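Local coordinates for sialidase domain-containing protein (Dyadobacter fermentans, PDB 5HX0), which is of unknown function but folds as a six-bladed beta-propeller related to the sialidases, and so may bind or process glycans, at residues A[46-50]-A[106-110]; A[58-63]-A[381-385]; A[208-212]-A[367-371]. Residues are numbered along the deposited sequence.

Interaction 1. Residues A[46-50]-A[106-110]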
ATOM      1  N   GLU A  46     -19.709   1.951  28.370  1.00 16.70           N
ATOM      2  CA  GLU A  46     -20.430   1.708  27.128  1.00 21.03           C
ATOM      3  C   GLU A  46     -19.509   0.950  26.182  1.00 18.28           C
ATOM      4  O   GLU A  46     -18.298   0.874  26.390  1.00 20.74           O
ATOM      5  CB  GLU A  46     -20.879   3.017  26.489  1.00 21.84           C
ATOM      6  CG  GLU A  46     -19.733   3.967  26.201  1.00 20.70           C
ATOM      7  CD  GLU A  46     -20.203   5.267  25.565  1.00 38.64           C
ATOM      8  OE1 GLU A  46     -21.246   5.258  24.871  1.00 42.65           O
ATOM      9  OE2 GLU A  46     -19.528   6.298  25.766  1.00 49.11           O
ATOM     10  N   ASP A  47     -20.098   0.393  25.144  1.00 16.96           N
ATOM     11  CA  ASP A  47     -19.346  -0.140  24.020  1.00 18.58           C
ATOM     12  C   ASP A  47     -19.359   0.871  22.885  1.00 16.87           C
ATOM     13  O   ASP A  47     -20.315   1.638  22.746  1.00 17.71           O
ATOM     14  CB  ASP A  47     -19.952  -1.450  23.552  1.00 15.75           C
ATOM     15  CG  ASP A  47     -19.865  -2.510  24.610  1.00 26.13           C
ATOM     16  OD1 ASP A  47     -18.834  -2.549  25.313  1.00 25.43           O
ATOM     17  OD2 ASP A  47     -20.824  -3.277  24.759  1.00 28.09           O
ATOM     18  N   VAL A  48     -18.292   0.885  22.077  1.00 13.53           N
ATOM     19  CA  VAL A  48     -18.216   1.798  20.940  1.00 13.94           C
ATOM     20  C   VAL A  48     -17.782   1.031  19.696  1.00 15.78           C
ATOM     21  O   VAL A  48     -17.178  -0.042  19.770  1.00 13.05           O
ATOM     22  CB  VAL A  48     -17.271   2.993  21.196  1.00 13.40           C
ATOM     23  CG1 VAL A  48     -17.714   3.739  22.420  1.00 19.79           C
ATOM     24  CG2 VAL A  48     -15.807   2.527  21.358  1.00 14.84           C
ATOM     25  N   VAL A  49     -18.137   1.583  18.541  1.00 13.50           N
ATOM     26  CA  VAL A  49     -17.627   1.119  17.255  1.00 13.98           C
ATOM     27  C   VAL A  49     -16.563   2.116  16.810  1.00 14.86           C
ATOM     28  O   VAL A  49     -16.807   3.326  16.782  1.00 13.31           O
ATOM     29  CB  VAL A  49     -18.746   0.977  16.211  1.00 14.10           C
ATOM     30  CG1 VAL A  49     -18.138   0.653  14.845  1.00 12.92           C
ATOM     31  CG2 VAL A  49     -19.703  -0.156  16.621  1.00 19.40           C
ATOM     32  N   ILE A  50     -15.367   1.616  16.523  1.00 11.61           N
ATOM     33  CA  ILE A  50     -14.220   2.458  16.242  1.00 13.04           C
ATOM     34  C   ILE A  50     -13.986   2.601  14.743  1.00 11.50           C
ATOM     35  O   ILE A  50     -13.726   3.698  14.254  1.00 12.40           O
ATOM     36  CB  ILE A  50     -12.973   1.899  16.967  1.00 10.10           C
ATOM     37  CG1 ILE A  50     -13.163   2.043  18.483  1.00 10.99           C
ATOM     38  CG2 ILE A  50     -11.662   2.588  16.474  1.00  7.78           C
ATOM     39  CD1 ILE A  50     -11.987   1.557  19.317  1.00 12.04           C
ATOM     40  N   GLY A 106     -11.753   8.616  22.881  1.00 15.69           N
ATOM     41  CA  GLY A 106     -12.032   7.193  22.907  1.00 16.86           C
ATOM     42  C   GLY A 106     -13.374   6.816  22.326  1.00 15.49           C
ATOM     43  O   GLY A 106     -13.631   5.621  22.087  1.00 16.64           O
ATOM     44  N   LYS A 107     -14.221   7.797  22.050  0.55 16.42           N
ATOM     45  CA  LYS A 107     -15.602   7.594  21.641  0.55 17.26           C
ATOM     46  C   LYS A 107     -15.877   8.053  20.217  0.55 15.82           C
ATOM     47  O   LYS A 107     -16.565   7.359  19.463  0.55 16.84           O
ATOM     48  CB  LYS A 107     -16.514   8.346  22.617  0.55 21.37           C
ATOM     49  CG  LYS A 107     -17.990   8.210  22.391  0.55 25.30           C
ATOM     50  CD  LYS A 107     -18.739   8.756  23.608  0.55 29.66           C
ATOM     51  CE  LYS A 107     -20.233   8.524  23.464  0.55 31.05           C
ATOM     52  NZ  LYS A 107     -20.501   7.207  22.813  0.55 27.52           N
ATOM     53  N   THR A 108     -15.352   9.207  19.842  1.00 11.64           N
ATOM     54  CA  THR A 108     -15.478   9.769  18.505  1.00 15.10           C
ATOM     55  C   THR A 108     -14.198   9.499  17.722  1.00 12.83           C
ATOM     56  O   THR A 108     -13.122   9.920  18.143  1.00 15.14           O
ATOM     57  CB  THR A 108     -15.728  11.272  18.632  1.00 11.53           C
ATOM     58  OG1 THR A 108     -16.935  11.444  19.382  1.00 15.37           O
ATOM     59  CG2 THR A 108     -15.876  11.917  17.255  1.00 14.68           C
ATOM     60  N   TRP A 109     -14.316   8.832  16.573  1.00 12.61           N
ATOM     61  CA  TRP A 109     -13.145   8.403  15.820  1.00 14.27           C
ATOM     62  C   TRP A 109     -13.151   8.990  14.417  1.00 18.07           C
ATOM     63  O   TRP A 109     -14.207   9.124  13.797  1.00 15.62           O
ATOM     64  CB  TRP A 109     -13.089   6.877  15.747  1.00  8.27           C
ATOM     65  CG  TRP A 109     -12.848   6.313  17.103  1.00  8.96           C
ATOM     66  CD1 TRP A 109     -13.781   6.048  18.057  1.00 10.62           C
ATOM     67  CD2 TRP A 109     -11.578   6.015  17.677  1.00 11.78           C
ATOM     68  NE1 TRP A 109     -13.167   5.571  19.186  1.00 11.44           N
ATOM     69  CE2 TRP A 109     -11.811   5.547  18.981  1.00  9.78           C
ATOM     70  CE3 TRP A 109     -10.262   6.069  17.200  1.00 12.79           C
ATOM     71  CZ2 TRP A 109     -10.775   5.137  19.829  1.00 10.63           C
ATOM     72  CZ3 TRP A 109      -9.234   5.671  18.044  1.00 14.10           C
ATOM     73  CH2 TRP A 109      -9.496   5.212  19.342  1.00 12.53           C
ATOM     74  N   THR A 110     -11.956   9.300  13.907  1.00 12.13           N
ATOM     75  CA  THR A 110     -11.845   9.759  12.521  1.00 12.63           C
ATOM     76  C   THR A 110     -12.404   8.695  11.577  1.00 13.27           C
ATOM     77  O   THR A 110     -12.144   7.496  11.765  1.00 13.31           O
ATOM     78  CB  THR A 110     -10.394  10.069  12.160  1.00 11.61           C
ATOM     79  OG1 THR A 110      -9.573   8.933  12.475  1.00  9.75           O
ATOM     80  CG2 THR A 110      -9.903  11.300  12.931  1.00 14.18           C
TER
HETATM   81  O   HOH W   1     -17.744   5.888  17.316  1.00 24.89           O
HETATM   82  O   HOH W   2     -13.867   5.310  12.179  1.00 11.21           O
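Loop 103-109, from Ser-103 and Asp-105 to Trp-109, is a one-residue-shorter version of the Asp-box, the Ser-x-Asp-x-Gly-x-Thr-Trp hairpin signature of sialidase-type beta-propellers. It joins the third and fourth strands of the first blade and packs against the outermost strand of the last blade, 42-51. OD1 of Asp-105 accepts hydrogen bonds from the backbone N atoms of Lys-107 and Thr-108. The closing Trp-109, chi1 m, lays its indole beneath Ile-50: CG2 of Ile-50 sits 3.8 Å from the centroid of the Trp-109 six-membered ring, 18° off its normal, a CH-pi contact. With Ile-50 in m,t, its CG1 also lies 3.6 Å from NE1 of Trp-109. NE1 of Trp-109 turns back on its own hairpin, making a weak 2.9 Å hydrogen bond to O of Gly-106. At the exposed end, Lys-107 runs out t,t,t before bending to p at chi4, and Glu-46, chi1 p, meets it; NZ of Lys-107 forms a salt bridge with Glu-46 OE1 at 2.9 Å. The backbones are joined through water: water 1 donates to Val-49 O (2.8 Å) and Lys-107 O (2.9 Å), and water 2 to Ile-50 O (2.6 Å) and Thr-110 O (2.8 Å).

Interaction 2. Residues A[58-63]-A[381-385]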
ATOM      1  N   ALA A  58     -11.257  -5.538   9.024  1.00 11.79           N
ATOM      2  CA  ALA A  58     -10.467  -4.677   9.901  1.00 10.44           C
ATOM      3  C   ALA A  58     -10.212  -5.448  11.182  1.00 11.48           C
ATOM      4  O   ALA A  58     -11.165  -5.907  11.821  1.00 11.84           O
ATOM      5  CB  ALA A  58     -11.188  -3.353  10.198  1.00  8.25           C
ATOM      6  N   ALA A  59      -8.940  -5.615  11.553  1.00  9.97           N
ATOM      7  CA  ALA A  59      -8.654  -6.539  12.649  1.00 10.65           C
ATOM      8  C   ALA A  59      -7.326  -6.212  13.325  1.00 12.21           C
ATOM      9  O   ALA A  59      -6.504  -5.463  12.805  1.00  8.31           O
ATOM     10  CB  ALA A  59      -8.652  -7.990  12.145  1.00  9.56           C
ATOM     11  N   PHE A  60      -7.126  -6.817  14.507  1.00 10.57           N
ATOM     12  CA  PHE A  60      -5.854  -6.843  15.228  1.00 10.42           C
ATOM     13  C   PHE A  60      -5.402  -5.435  15.624  1.00  9.31           C
ATOM     14  O   PHE A  60      -4.376  -4.948  15.120  1.00 11.60           O
ATOM     15  CB  PHE A  60      -4.769  -7.530  14.360  1.00 11.22           C
ATOM     16  CG  PHE A  60      -5.268  -8.793  13.650  1.00 10.04           C
ATOM     17  CD1 PHE A  60      -5.889  -9.811  14.375  1.00 11.64           C
ATOM     18  CD2 PHE A  60      -5.129  -8.937  12.277  1.00 12.61           C
ATOM     19  CE1 PHE A  60      -6.377 -10.973  13.737  1.00 13.65           C
ATOM     20  CE2 PHE A  60      -5.621 -10.094  11.618  1.00 14.70           C
ATOM     21  CZ  PHE A  60      -6.233 -11.114  12.356  1.00 12.86           C
ATOM     22  N   PRO A  61      -6.121  -4.744  16.505  1.00 10.78           N
ATOM     23  CA  PRO A  61      -5.744  -3.361  16.834  1.00 10.46           C
ATOM     24  C   PRO A  61      -4.677  -3.260  17.918  1.00  9.77           C
ATOM     25  O   PRO A  61      -4.499  -4.149  18.762  1.00  9.98           O
ATOM     26  CB  PRO A  61      -7.063  -2.756  17.324  1.00 10.34           C
ATOM     27  CG  PRO A  61      -7.719  -3.962  18.081  1.00 10.76           C
ATOM     28  CD  PRO A  61      -7.352  -5.173  17.218  1.00 10.84           C
ATOM     29  N   SER A  62      -3.928  -2.160  17.870  0.69 10.06           N
ATOM     30  CA  SER A  62      -3.189  -1.697  19.036  0.69 10.74           C
ATOM     31  C   SER A  62      -3.410  -0.196  19.137  0.69 12.11           C
ATOM     32  O   SER A  62      -3.794   0.459  18.165  0.69 11.33           O
ATOM     33  CB  SER A  62      -1.694  -2.054  18.972  0.69  9.15           C
ATOM     34  OG  SER A  62      -1.051  -1.400  17.909  0.69  9.28           O
ATOM     35  N   VAL A  63      -3.194   0.349  20.326  1.00 10.91           N
ATOM     36  CA  VAL A  63      -3.585   1.740  20.561  1.00 14.06           C
ATOM     37  C   VAL A  63      -2.701   2.374  21.629  1.00 15.76           C
ATOM     38  O   VAL A  63      -2.308   1.727  22.610  1.00 12.55           O
ATOM     39  CB  VAL A  63      -5.097   1.814  20.899  1.00 12.79           C
ATOM     40  CG1 VAL A  63      -5.447   0.911  22.097  1.00  9.81           C
ATOM     41  CG2 VAL A  63      -5.530   3.242  21.170  1.00 10.66           C
ATOM     42  N   VAL A 381     -10.771  -0.450  26.265  1.00 11.81           N
ATOM     43  CA  VAL A 381     -10.308  -1.759  25.806  1.00 11.28           C
ATOM     44  C   VAL A 381     -10.756  -1.863  24.354  1.00 12.00           C
ATOM     45  O   VAL A 381     -11.937  -2.084  24.078  1.00 14.16           O
ATOM     46  CB  VAL A 381     -10.871  -2.906  26.649  1.00 13.44           C
ATOM     47  CG1 VAL A 381     -10.296  -4.249  26.147  1.00 11.66           C
ATOM     48  CG2 VAL A 381     -10.578  -2.673  28.140  1.00 13.18           C
ATOM     49  N   SER A 382      -9.824  -1.683  23.418  1.00  7.72           N
ATOM     50  CA  SER A 382     -10.160  -1.904  22.023  1.00  7.32           C
ATOM     51  C   SER A 382      -9.955  -3.372  21.653  1.00  9.26           C
ATOM     52  O   SER A 382      -9.264  -4.123  22.343  1.00 11.98           O
ATOM     53  CB  SER A 382      -9.298  -1.015  21.106  1.00  9.63           C
ATOM     54  OG  SER A 382      -7.972  -1.536  21.015  1.00  9.33           O
ATOM     55  N   TYR A 383     -10.576  -3.779  20.548  1.00  8.90           N
ATOM     56  CA  TYR A 383     -10.488  -5.143  20.031  1.00  7.56           C
ATOM     57  C   TYR A 383     -11.089  -5.114  18.637  1.00 11.71           C
ATOM     58  O   TYR A 383     -11.636  -4.094  18.214  1.00 12.01           O
ATOM     59  CB  TYR A 383     -11.208  -6.168  20.933  1.00  7.93           C
ATOM     60  CG  TYR A 383     -12.531  -5.679  21.484  1.00 12.28           C
ATOM     61  CD1 TYR A 383     -13.711  -5.802  20.742  1.00 13.11           C
ATOM     62  CD2 TYR A 383     -12.599  -5.071  22.742  1.00 17.24           C
ATOM     63  CE1 TYR A 383     -14.925  -5.342  21.249  1.00 13.16           C
ATOM     64  CE2 TYR A 383     -13.818  -4.620  23.256  1.00 15.11           C
ATOM     65  CZ  TYR A 383     -14.964  -4.748  22.496  1.00 12.99           C
ATOM     66  OH  TYR A 383     -16.157  -4.293  23.000  1.00 15.21           O
ATOM     67  N   TYR A 384     -10.953  -6.217  17.898  1.00  7.06           N
ATOM     68  CA  TYR A 384     -11.765  -6.328  16.699  1.00  9.34           C
ATOM     69  C   TYR A 384     -12.867  -7.342  16.959  1.00 16.12           C
ATOM     70  O   TYR A 384     -12.822  -8.124  17.922  1.00 10.25           O
ATOM     71  CB  TYR A 384     -10.942  -6.657  15.428  1.00  9.09           C
ATOM     72  CG  TYR A 384     -10.602  -8.122  15.180  1.00  9.22           C
ATOM     73  CD1 TYR A 384      -9.625  -8.763  15.933  1.00 12.21           C
ATOM     74  CD2 TYR A 384     -11.227  -8.848  14.147  1.00  7.61           C
ATOM     75  CE1 TYR A 384      -9.282 -10.113  15.695  1.00 13.57           C
ATOM     76  CE2 TYR A 384     -10.894 -10.208  13.905  1.00 10.51           C
ATOM     77  CZ  TYR A 384      -9.911 -10.825  14.690  1.00 10.40           C
ATOM     78  OH  TYR A 384      -9.562 -12.159  14.479  1.00 13.34           O
ATOM     79  N   PHE A 385     -13.917  -7.251  16.147  1.00 12.13           N
ATOM     80  CA  PHE A 385     -15.165  -7.887  16.541  1.00 14.38           C
ATOM     81  C   PHE A 385     -16.003  -8.180  15.308  1.00 14.01           C
ATOM     82  O   PHE A 385     -15.762  -7.647  14.222  1.00 13.02           O
ATOM     83  CB  PHE A 385     -15.961  -7.007  17.520  1.00 10.54           C
ATOM     84  CG  PHE A 385     -16.763  -7.802  18.507  1.00 15.20           C
ATOM     85  CD1 PHE A 385     -16.122  -8.491  19.524  1.00 11.75           C
ATOM     86  CD2 PHE A 385     -18.155  -7.866  18.414  1.00 14.87           C
ATOM     87  CE1 PHE A 385     -16.845  -9.240  20.452  1.00 12.68           C
ATOM     88  CE2 PHE A 385     -18.892  -8.609  19.312  1.00 16.94           C
ATOM     89  CZ  PHE A 385     -18.245  -9.308  20.338  1.00 14.76           C
TER
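Tyr-384 lays one face of its ring over the methyl of Ala-59, with CB of Ala-59 only 3.5 Å from the Tyr-384 ring centroid and 18° off the normal, a close CH-pi contact. Phe-60 flanks the same ring obliquely, with centroids 4.9 Å apart and planes at 66°; CE1 of Phe-60 comes within 3.6 Å of CE1 of Tyr-384. The CA-to-CB bond of Phe-60 points away from strand 381-385, yet its ring folds back to the tyrosine. Its backbone has positive phi (62/66), a local kink in an otherwise extended strand. Next along, Pro-61 presses the flat of the neighbouring strand: its CG is 3.6 Å from Tyr-383 CA and its CD 3.8 Å from Tyr-384 N. Val-63 then meets Ser-382, CG1 to OG at 3.7 Å. The hydroxyls look elsewhere for partners: Tyr-384 OH to Asp-365, Ser-382 OG to the carbonyl of Trp-370. The strands run nearly antiparallel (167°), axes 5.7 Å apart, but belong to different sheets and meet through side chains. The Phe-60 side chain comes to about 4 Å (nearest atoms) from a bound acetate, probably from the crystallisation liquor, which may mark a pocket. Packing of the innermost strand of the first blade on the second strand of the last is typical of neighbouring propeller blades; here it spans the seam, where N-terminal strand 42-51 completes the last blade, the velcro closure.

Interaction 3. Residues A[208-212]-A[367-371]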
ATOM      1  N   ASN A 208       6.200 -10.792  16.392  1.00 12.99           N
ATOM      2  CA  ASN A 208       5.101 -11.343  17.183  1.00 11.34           C
ATOM      3  C   ASN A 208       3.895 -10.420  17.075  1.00 15.39           C
ATOM      4  O   ASN A 208       3.980  -9.304  16.554  1.00 16.05           O
ATOM      5  CB  ASN A 208       5.463 -11.538  18.663  1.00  8.30           C
ATOM      6  CG  ASN A 208       4.791 -12.771  19.249  1.00 15.55           C
ATOM      7  OD1 ASN A 208       3.899 -13.348  18.620  1.00 14.46           O
ATOM      8  ND2 ASN A 208       5.205 -13.168  20.452  1.00 10.92           N
ATOM      9  N   ARG A 209       2.766 -10.901  17.592  1.00 12.77           N
ATOM     10  CA  ARG A 209       1.702 -10.015  18.035  1.00 14.73           C
ATOM     11  C   ARG A 209       1.764  -9.956  19.554  1.00 19.75           C
ATOM     12  O   ARG A 209       1.774 -11.001  20.215  1.00 13.92           O
ATOM     13  CB  ARG A 209       0.308 -10.475  17.573  1.00 12.57           C
ATOM     14  CG  ARG A 209      -0.830  -9.465  17.931  1.00 12.29           C
ATOM     15  CD  ARG A 209      -1.309  -9.593  19.409  1.00 13.26           C
ATOM     16  NE  ARG A 209      -2.409  -8.679  19.718  1.00 12.91           N
ATOM     17  CZ  ARG A 209      -2.919  -8.491  20.933  1.00 13.10           C
ATOM     18  NH1 ARG A 209      -3.952  -7.657  21.085  1.00  9.56           N
ATOM     19  NH2 ARG A 209      -2.397  -9.108  22.002  1.00 12.28           N
ATOM     20  N   GLY A 210       1.775  -8.748  20.096  1.00 13.95           N
ATOM     21  CA  GLY A 210       1.812  -8.552  21.538  1.00 15.48           C
ATOM     22  C   GLY A 210       2.479  -7.235  21.869  1.00 17.07           C
ATOM     23  O   GLY A 210       3.124  -6.610  21.030  1.00 14.08           O
ATOM     24  N   ALA A 211       2.304  -6.813  23.121  1.00 12.86           N
ATOM     25  CA  ALA A 211       2.875  -5.552  23.570  1.00 13.00           C
ATOM     26  C   ALA A 211       4.345  -5.714  23.941  1.00 17.02           C
ATOM     27  O   ALA A 211       4.730  -6.678  24.625  1.00 14.64           O
ATOM     28  CB  ALA A 211       2.098  -5.000  24.769  1.00 12.00           C
HETATM   29  N   MSE A 212       5.161  -4.766  23.477  1.00 14.22           N
HETATM   30  CA  MSE A 212       6.499  -4.541  23.995  1.00 12.91           C
HETATM   31  C   MSE A 212       6.354  -3.777  25.294  1.00 14.08           C
HETATM   32  O   MSE A 212       5.256  -3.331  25.618  1.00 12.23           O
HETATM   33  CB  MSE A 212       7.344  -3.732  23.004  1.00 11.04           C
HETATM   34  CG  MSE A 212       7.482  -4.364  21.648  1.00 12.31           C
HETATM   35 SE   MSE A 212       8.416  -3.108  20.477  0.77 19.74          SE
HETATM   36  CE  MSE A 212       8.721  -4.254  18.944  1.00 18.47           C
ATOM     37  N   GLY A 367     -11.529 -10.517  18.589  1.00 11.10           N
ATOM     38  CA  GLY A 367     -10.653 -10.535  19.745  1.00 15.56           C
ATOM     39  C   GLY A 367      -9.446  -9.625  19.649  1.00 14.22           C
ATOM     40  O   GLY A 367      -9.551  -8.473  19.208  1.00 10.83           O
ATOM     41  N   TYR A 368      -8.284 -10.131  20.058  1.00 13.40           N
ATOM     42  CA  TYR A 368      -7.047  -9.355  20.089  1.00  7.42           C
ATOM     43  C   TYR A 368      -7.223  -7.998  20.788  1.00  9.96           C
ATOM     44  O   TYR A 368      -6.901  -6.960  20.200  1.00 11.20           O
ATOM     45  CB  TYR A 368      -6.512  -9.158  18.675  1.00 10.49           C
ATOM     46  CG  TYR A 368      -5.861 -10.389  18.063  1.00 12.10           C
ATOM     47  CD1 TYR A 368      -6.566 -11.581  17.902  1.00 11.08           C
ATOM     48  CD2 TYR A 368      -4.524 -10.360  17.674  1.00  8.60           C
ATOM     49  CE1 TYR A 368      -5.969 -12.719  17.348  1.00  9.67           C
ATOM     50  CE2 TYR A 368      -3.916 -11.479  17.123  1.00 11.68           C
ATOM     51  CZ  TYR A 368      -4.642 -12.654  16.964  1.00 14.98           C
ATOM     52  OH  TYR A 368      -4.018 -13.749  16.409  1.00 15.35           O
ATOM     53  N   PRO A 369      -7.703  -7.981  22.026  1.00  8.90           N
ATOM     54  CA  PRO A 369      -7.899  -6.687  22.690  1.00 10.60           C
ATOM     55  C   PRO A 369      -6.583  -5.998  23.038  1.00  7.99           C
ATOM     56  O   PRO A 369      -5.535  -6.619  23.221  1.00 13.22           O
ATOM     57  CB  PRO A 369      -8.706  -7.037  23.952  1.00  8.03           C
ATOM     58  CG  PRO A 369      -8.283  -8.457  24.255  1.00 11.59           C
ATOM     59  CD  PRO A 369      -8.096  -9.105  22.896  1.00 11.08           C
ATOM     60  N   TRP A 370      -6.679  -4.680  23.165  1.00  8.84           N
ATOM     61  CA  TRP A 370      -5.546  -3.822  23.487  1.00  8.20           C
ATOM     62  C   TRP A 370      -6.100  -2.601  24.207  1.00 10.04           C
ATOM     63  O   TRP A 370      -6.957  -1.902  23.656  1.00 11.67           O
ATOM     64  CB  TRP A 370      -4.795  -3.421  22.200  1.00  8.29           C
ATOM     65  CG  TRP A 370      -3.398  -2.904  22.418  1.00  9.19           C
ATOM     66  CD1 TRP A 370      -3.031  -1.751  23.055  1.00  8.77           C
ATOM     67  CD2 TRP A 370      -2.187  -3.529  21.983  1.00  7.71           C
ATOM     68  NE1 TRP A 370      -1.642  -1.617  23.035  1.00 10.91           N
ATOM     69  CE2 TRP A 370      -1.112  -2.701  22.379  1.00  9.15           C
ATOM     70  CE3 TRP A 370      -1.908  -4.702  21.269  1.00 12.13           C
ATOM     71  CZ2 TRP A 370       0.224  -3.014  22.078  1.00 11.67           C
ATOM     72  CZ3 TRP A 370      -0.596  -5.008  20.984  1.00 10.77           C
ATOM     73  CH2 TRP A 370       0.455  -4.171  21.384  1.00 11.67           C
ATOM     74  N   ALA A 371      -5.638  -2.350  25.430  1.00 10.01           N
ATOM     75  CA  ALA A 371      -6.225  -1.306  26.260  1.00 14.09           C
ATOM     76  C   ALA A 371      -5.326  -0.078  26.322  1.00  7.56           C
ATOM     77  O   ALA A 371      -4.100  -0.170  26.189  1.00 15.09           O
ATOM     78  CB  ALA A 371      -6.497  -1.812  27.678  1.00 13.56           C
TER
HETATM   79  O   HOH W   3      -4.711  -9.263  23.790  1.00 12.38           O
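The polar part of this contact centres on Arg-209, whose long side chain, t,m,t at chi1-chi3, spans the gap between the backbones; CA of Ala-211 and CA of Trp-370, the closest aligned pair, are 8.6 Å apart. Its NH1 donates to Pro-369 O at 2.9 Å (153°), and water 3 bridges the same pair, accepting from Arg-209 NH2 (2.9 Å) and donating to Pro-369 O (2.8 Å). Aromatic rings flank the guanidinium: CE3 on the edge of Trp-370 lies over one of its faces, 3.6 Å from NH1 of Arg-209, while Arg-209 NE is 3.4 Å from CD2 of Tyr-368. Apolar packing brings CB of Ala-211 3.8 Å from CZ2 of Trp-370. Gly-210 O lies at the edge of the Trp-370 indole, 3.6 Å from CH2 of Trp-370. Tyr-368 borders a bound acetate and hydrogen-bonds Glu-265 through its hydroxyl. All this lies near the propeller axis: 367-371 begins the innermost strand of the last blade, and 208-212 leads into the third blade while hydrogen-bonding Ala-266 and Val-268 of strand 262-270.

From the N terminus, strand 42-51 serves the last blade before the chain enters the first blade at 56-65. Interaction 1 opens at 46-50 and closes at 106-110, once the chain has nearly finished that first blade. Interaction 2 opens inside this loop, at 58-63, and closes only at 381-385, so the two cross. Both tie the first blade to the last, one at the rim, one towards the core; they touch where Ile-50 CD1 comes 4.1 Å from Ser-382 CB. Interaction 3, 208-212 with 367-371, is nested within interaction 2 and follows interaction 1 in series. It links the entry to the third blade with the last, whose strands 367-375 and 378-385 are sheet neighbours.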